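Beta-lactamase inhibitory protein BLIP-I (Streptomyces exfoliatus, PDB 3GMV) inhibits beta-lactamases, probably by binding the enzyme directly, and is captured here in its unbound form. Local coordinates at residues A5-Y8 with E9-Q12; P77-K80 with L81-N85; L89-E93 with A94-A98. All coordinates share one frame; numbering follows the deposited sequence.

Interaction 1 (A5-Y8 with E9-Q12); sequences AEKY and EQIQ
Gln10 runs back along helix 5-10 beside the turn made by Glu6 and Lys7. Its CG lies 3.3 Å from Glu6 O, and its OE1 comes near Lys7 CA. CG stands anti to the carbonyl carbon of Gln10 (chi1 -74°), and the extended chain carries the amide toward the start of the helix. NE2 of Gln10 is also near Glu6 O, but the angle is too poor for a hydrogen bond. The amide oxygen has a better partner: a water donates to Gln10 OE1 at 2.6 Å and accepts from Lys7 NZ at 3.1 Å. Amide and ammonium are therefore bridged, not in direct contact.

Glu9 does much the same one residue earlier. Its CG sits 3.3 Å from Ala5 O. A second water donates to Glu9 OE2 at 2.8 Å and to Glu6 OE2 at 2.9 Å. This probably eases the repulsion between two nearby like charges. Behind these side chains is the helix backbone. Glu9 N donates to Ala5 O at 3.0 Å, and Gln10 N donates to Glu6 O. The last N-H, that of Ile11, is split between weak bonds to Lys7 O and Tyr8 O. Ile11 is the first residue to leave helical geometry, and its CG1 packs 3.4 Å from Lys7 O.

The protein is a two-layer alpha/beta sandwich, and this short helix belongs to the helical layer. Tyr8 and Ile11 face inward and rest on Phe55 of strand 52-57. Lys66 NZ binds Tyr8 O and Ile11 O at the end of the helix and makes a cation-pi contact with the Tyr8 ring. Lys7 NZ donates to Ile23 O in helix 17-24, and Glu9 OE2 is hydrogen-bonded to Tyr72 OH.

Interaction 2 (P77-K80 with L81-N85); sequences PSVK and LSHYN
The imidazole of His83 turns back from the first turn of helix 81-84 and presents its edge to the backbone of Lys80. The peptide N-H of Lys80 meets ND1 within the ring plane, only 9° out of it. The bond from Lys80 N to His83 ND1 is 2.9 Å long, with an N-H...N angle of 152°. Since ND1 accepts here, the ring proton of a neutral His83 would be expected on NE2. With CG anti to the carbonyl carbon (chi1 -63°), the ring lies back along the chain, where ND1 can reach the Lys80 N-H.

Neighbouring groups line the same ring. Ser78 O lies at its edge, 3.7 Å from His83 CE1. Val79 runs at a slant to the histidine, with its CG2 4.0 Å from His83 ND1. Lys80 also slants across it: its CB is 3.5 Å from His83 ND1, and its CG is near CE1. The lysine chain then bends at chi2 and carries NZ off from the histidine.

Lys80 is the N-cap residue, and His83 is the third residue of the helix. The bond to ND1 therefore resembles one half of a capping box, in which a side chain at this position accepts the N-cap N-H. The lysine side chain offers no acceptor for the reciprocal bond. The first full helical bond runs from Tyr84 N to Lys80 O, 3.1 Å long and in the carbonyl plane.

Other parts of the fold pack on this helix start. Pro101 packs against Ser78 and His83, while Ser104 OG is hydrogen-bonded to Ser78 N. Leu81 and Tyr84 lie on Gln152 of strand 146-153, and Arg150 of the same strand bonds to Tyr84 O.

Interaction 3 (L89-E93 with A94-A98); sequences LGMTE and AQLWA
With chi1 at 66°, Thr92 holds OG1 between its backbone N and carbonyl carbon, facing the N-H of Gln95. Gln95 answers with CG anti to its carbonyl carbon (chi1 -64°) and an extended chain, which brings OE1 back to the backbone of Thr92. Two bonds result. Gln95 N donates to Thr92 OG1 at 3.0 Å, and Thr92 N donates to Gln95 OE1 at 2.8 Å. This is a capping box at the start of helix 93-99, with Thr92 as the N-cap.

Met91 closes over the same turn. Its CE lies 3.5 Å from Gln95 O, and its SD is 4.2 Å from Leu96 CB.

Glu93 and Trp97 make the second pairing, one turn apart. The extended Glu93 chain carries its carboxylate to the indole edge. Trp97 NE1 donates to Glu93 OE2 at 3.0 Å, and OE2 accepts through its anti lone pair, the one away from OE1. OE2 lies in the ring plane, while the carboxylate itself is turned 59° from it. Glu93 CG also sits 3.4 Å from Trp97 CD1. Beyond the pair, Tyr125 meets the indole edge-to-face, and Leu96 packs on Phe140 and Leu142 of the sheet.

The bond to Glu93 probably limits rotation of the indole. As an acidic group at the helix N-terminal end, Glu93 may also gain a little from the helix dipole, though its carboxylate lies well away from the nearby backbone N-H groups.

All three contacts are local, and each joins adjoining segments. They follow in series, so none nests in or crosses another. Interaction 1 lies near the N terminus, on helix 5-10, which packs over strand 52-57. The chain then builds strands 30-31 to 63-69 before interaction 2 turns a loop into helix 81-84, beside the last strand, 146-153. Interaction 3 starts the next helix, 93-99, over strand 137-143. Its centre is about 14 Å from that of interaction 2. The centre of interaction 1 is about 29 Å from that of interaction 2 and about 27 Å from that of interaction 3. Interactions 2 and 3 both start helices, whereas interaction 1 includes a helix end.

Interaction 1 (A5-Y8 with E9-Q12)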
# COMPACT_ATOMS: atom_id res chain seq x y z
N ALA A 5 -2.97 11.82 0.39
CA ALA A 5 -1.74 11.09 0.03
C ALA A 5 -0.53 11.79 0.64
O ALA A 5 0.41 11.14 1.10
CB ALA A 5 -1.60 11.02 -1.51
N GLU A 6 -0.56 13.12 0.65
CA GLU A 6 0.53 13.86 1.26
C GLU A 6 0.67 13.53 2.75
O GLU A 6 1.79 13.35 3.23
CB GLU A 6 0.40 15.38 1.01
CG GLU A 6 0.62 15.76 -0.45
CD GLU A 6 -0.51 15.28 -1.41
OE1 GLU A 6 -1.69 15.17 -1.01
OE2 GLU A 6 -0.20 15.04 -2.60
N LYS A 7 -0.44 13.44 3.48
CA LYS A 7 -0.37 13.05 4.90
C LYS A 7 0.17 11.63 5.05
O LYS A 7 0.98 11.34 5.94
CB LYS A 7 -1.75 13.21 5.58
CG LYS A 7 -2.14 14.71 5.68
CD LYS A 7 -3.55 14.99 6.10
CE LYS A 7 -3.62 16.48 6.45
NZ LYS A 7 -2.91 16.76 7.74
N TYR A 8 -0.30 10.73 4.20
CA TYR A 8 0.23 9.35 4.15
C TYR A 8 1.75 9.33 4.06
O TYR A 8 2.40 8.59 4.78
CB TYR A 8 -0.38 8.60 2.95
CG TYR A 8 -0.06 7.11 2.82
CD1 TYR A 8 -0.71 6.16 3.59
CD2 TYR A 8 0.88 6.66 1.88
CE1 TYR A 8 -0.42 4.76 3.45
CE2 TYR A 8 1.15 5.30 1.71
CZ TYR A 8 0.50 4.37 2.50
OH TYR A 8 0.77 3.01 2.35
N GLU A 9 2.31 10.13 3.16
CA GLU A 9 3.77 10.19 2.99
C GLU A 9 4.50 10.82 4.19
O GLU A 9 5.65 10.46 4.46
CB GLU A 9 4.12 10.92 1.68
CG GLU A 9 3.48 10.21 0.45
CD GLU A 9 3.35 11.12 -0.78
OE1 GLU A 9 3.89 12.25 -0.77
OE2 GLU A 9 2.69 10.70 -1.74
N GLN A 10 3.86 11.75 4.89
CA GLN A 10 4.46 12.40 6.05
C GLN A 10 4.55 11.40 7.21
O GLN A 10 5.37 11.58 8.12
CB GLN A 10 3.60 13.59 6.48
CG GLN A 10 3.75 14.76 5.52
CD GLN A 10 2.62 15.73 5.59
OE1 GLN A 10 1.96 15.86 6.61
NE2 GLN A 10 2.38 16.43 4.48
N ILE A 11 3.66 10.40 7.19
CA ILE A 11 3.60 9.37 8.25
C ILE A 11 4.72 8.37 8.00
O ILE A 11 4.89 7.90 6.87
CB ILE A 11 2.21 8.69 8.27
CG1 ILE A 11 1.22 9.69 8.88
CG2 ILE A 11 2.22 7.42 9.13
CD1 ILE A 11 -0.27 9.41 8.55
N GLN A 12 5.51 8.07 9.04
CA GLN A 12 6.74 7.32 8.90
C GLN A 12 6.87 6.21 9.93
O GLN A 12 6.40 6.33 11.07
CB GLN A 12 7.93 8.29 9.05
CG GLN A 12 8.10 9.18 7.80
CD GLN A 12 9.03 10.31 7.99
OE1 GLN A 12 8.60 11.48 8.02
NE2 GLN A 12 10.31 10.01 8.12
O HOH W 1 1.40 12.67 -3.32
O HOH W 2 0.05 17.61 7.10

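Interaction 2 (P77-K80 with L81-N85)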
# COMPACT_ATOMS: atom_id res chain seq x y z
N PRO A 77 -1.43 3.23 -16.73
CA PRO A 77 -2.05 1.91 -16.59
C PRO A 77 -1.92 1.13 -17.91
O PRO A 77 -2.47 1.55 -18.94
CB PRO A 77 -3.53 2.21 -16.34
CG PRO A 77 -3.61 3.70 -16.04
CD PRO A 77 -2.39 4.34 -16.59
N SER A 78 -1.23 0.01 -17.89
CA SER A 78 -0.87 -0.64 -19.13
C SER A 78 -0.43 -2.07 -18.96
O SER A 78 -0.00 -2.72 -19.93
CB SER A 78 0.25 0.14 -19.79
OG SER A 78 1.39 0.19 -18.97
N VAL A 79 -0.51 -2.59 -17.73
CA VAL A 79 -0.01 -3.96 -17.54
C VAL A 79 -0.88 -4.97 -18.30
O VAL A 79 -2.12 -4.81 -18.39
CB VAL A 79 0.11 -4.31 -16.03
CG1 VAL A 79 -1.31 -4.27 -15.34
CG2 VAL A 79 0.79 -5.67 -15.82
N LYS A 80 -0.21 -5.98 -18.88
CA LYS A 80 -0.83 -7.01 -19.70
C LYS A 80 -0.60 -8.38 -19.08
O LYS A 80 0.35 -8.57 -18.32
CB LYS A 80 -0.17 -7.02 -21.10
CG LYS A 80 -0.34 -5.74 -21.90
CD LYS A 80 -1.82 -5.35 -22.13
CE LYS A 80 -1.89 -3.95 -22.77
NZ LYS A 80 -3.32 -3.49 -22.73
N LEU A 81 -1.45 -9.34 -19.43
CA LEU A 81 -1.23 -10.72 -19.00
C LEU A 81 0.13 -11.22 -19.47
O LEU A 81 0.80 -11.95 -18.78
CB LEU A 81 -2.37 -11.64 -19.49
CG LEU A 81 -2.33 -13.06 -18.95
CD1 LEU A 81 -2.29 -13.08 -17.41
CD2 LEU A 81 -3.57 -13.76 -19.50
N SER A 82 0.57 -10.77 -20.65
CA SER A 82 1.89 -11.16 -21.14
C SER A 82 3.00 -10.79 -20.12
O SER A 82 3.91 -11.58 -19.83
CB SER A 82 2.15 -10.43 -22.47
OG SER A 82 3.39 -10.83 -23.06
N HIS A 83 2.93 -9.57 -19.60
CA HIS A 83 3.91 -9.14 -18.60
C HIS A 83 3.82 -10.04 -17.38
O HIS A 83 4.84 -10.49 -16.82
CB HIS A 83 3.64 -7.74 -18.07
CG HIS A 83 3.71 -6.64 -19.08
ND1 HIS A 83 2.64 -5.83 -19.35
CD2 HIS A 83 4.75 -6.15 -19.79
CE1 HIS A 83 3.00 -4.90 -20.22
NE2 HIS A 83 4.28 -5.07 -20.50
N TYR A 84 2.60 -10.22 -16.89
CA TYR A 84 2.36 -10.99 -15.68
C TYR A 84 2.93 -12.41 -15.81
O TYR A 84 3.54 -12.95 -14.86
CB TYR A 84 0.83 -11.04 -15.38
CG TYR A 84 0.56 -11.84 -14.11
CD1 TYR A 84 0.69 -11.24 -12.86
CD2 TYR A 84 0.20 -13.17 -14.17
CE1 TYR A 84 0.45 -11.94 -11.70
CE2 TYR A 84 -0.04 -13.89 -13.03
CZ TYR A 84 0.10 -13.29 -11.80
OH TYR A 84 -0.12 -14.01 -10.67
N ASN A 85 2.76 -13.01 -16.98
CA ASN A 85 3.24 -14.37 -17.26
C ASN A 85 4.75 -14.50 -17.27
O ASN A 85 5.28 -15.63 -17.27
CB ASN A 85 2.68 -14.89 -18.57
CG ASN A 85 1.24 -15.28 -18.46
OD1 ASN A 85 0.73 -15.50 -17.35
ND2 ASN A 85 0.54 -15.40 -19.61

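Interaction 3 (L89-E93 with A94-A98)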
# COMPACT_ATOMS: atom_id res chain seq x y z
N LEU A 89 7.51 -16.10 -8.43
CA LEU A 89 8.02 -15.94 -7.06
C LEU A 89 9.53 -16.17 -7.05
O LEU A 89 10.03 -17.07 -7.75
CB LEU A 89 7.32 -16.91 -6.09
CG LEU A 89 5.82 -16.66 -5.98
CD1 LEU A 89 5.21 -17.51 -4.86
CD2 LEU A 89 5.52 -15.20 -5.74
N GLY A 90 10.26 -15.36 -6.29
CA GLY A 90 11.70 -15.52 -6.12
C GLY A 90 12.51 -14.61 -7.03
O GLY A 90 13.72 -14.46 -6.83
N MET A 91 11.87 -14.02 -8.03
CA MET A 91 12.57 -13.05 -8.91
C MET A 91 12.92 -11.80 -8.12
O MET A 91 12.25 -11.49 -7.13
CB MET A 91 11.74 -12.72 -10.17
CG MET A 91 10.67 -11.62 -9.97
SD MET A 91 9.47 -11.52 -11.31
CE MET A 91 10.50 -11.31 -12.76
N THR A 92 14.00 -11.11 -8.51
CA THR A 92 14.38 -9.91 -7.83
C THR A 92 13.52 -8.76 -8.27
O THR A 92 12.86 -8.84 -9.29
CB THR A 92 15.83 -9.52 -8.12
OG1 THR A 92 15.94 -9.18 -9.50
CG2 THR A 92 16.77 -10.68 -7.79
N GLU A 93 13.53 -7.69 -7.48
CA GLU A 93 12.82 -6.48 -7.82
C GLU A 93 13.30 -5.98 -9.18
O GLU A 93 12.49 -5.54 -10.01
CB GLU A 93 12.97 -5.40 -6.75
CG GLU A 93 12.32 -4.11 -7.17
CD GLU A 93 12.30 -3.07 -6.10
OE1 GLU A 93 13.08 -3.21 -5.13
OE2 GLU A 93 11.48 -2.12 -6.23
N ALA A 94 14.61 -6.06 -9.44
CA ALA A 94 15.14 -5.66 -10.75
C ALA A 94 14.48 -6.46 -11.88
O ALA A 94 14.04 -5.89 -12.87
CB ALA A 94 16.70 -5.82 -10.82
N GLN A 95 14.40 -7.77 -11.71
CA GLN A 95 13.73 -8.62 -12.68
C GLN A 95 12.24 -8.25 -12.83
O GLN A 95 11.73 -8.20 -13.94
CB GLN A 95 13.92 -10.10 -12.33
CG GLN A 95 15.43 -10.52 -12.43
CD GLN A 95 15.72 -11.87 -11.85
OE1 GLN A 95 15.18 -12.26 -10.80
NE2 GLN A 95 16.62 -12.61 -12.51
N LEU A 96 11.56 -8.01 -11.71
CA LEU A 96 10.15 -7.64 -11.75
C LEU A 96 9.94 -6.38 -12.62
O LEU A 96 9.10 -6.39 -13.49
CB LEU A 96 9.61 -7.41 -10.34
CG LEU A 96 8.17 -6.91 -10.30
CD1 LEU A 96 7.18 -7.98 -10.92
CD2 LEU A 96 7.75 -6.52 -8.89
N TRP A 97 10.69 -5.31 -12.39
CA TRP A 97 10.46 -4.10 -13.13
C TRP A 97 11.06 -4.15 -14.56
O TRP A 97 10.79 -3.28 -15.36
CB TRP A 97 10.92 -2.87 -12.34
CG TRP A 97 10.23 -2.73 -10.99
CD1 TRP A 97 10.83 -2.52 -9.78
CD2 TRP A 97 8.82 -2.83 -10.73
NE1 TRP A 97 9.88 -2.48 -8.78
CE2 TRP A 97 8.64 -2.67 -9.35
CE3 TRP A 97 7.70 -3.03 -11.54
CZ2 TRP A 97 7.39 -2.71 -8.75
CZ3 TRP A 97 6.45 -3.08 -10.94
CH2 TRP A 97 6.30 -2.92 -9.57
N ALA A 98 11.84 -5.18 -14.87
CA ALA A 98 12.24 -5.44 -16.26
C ALA A 98 11.13 -6.16 -17.00
O ALA A 98 11.03 -6.05 -18.22
CB ALA A 98 13.56 -6.26 -16.32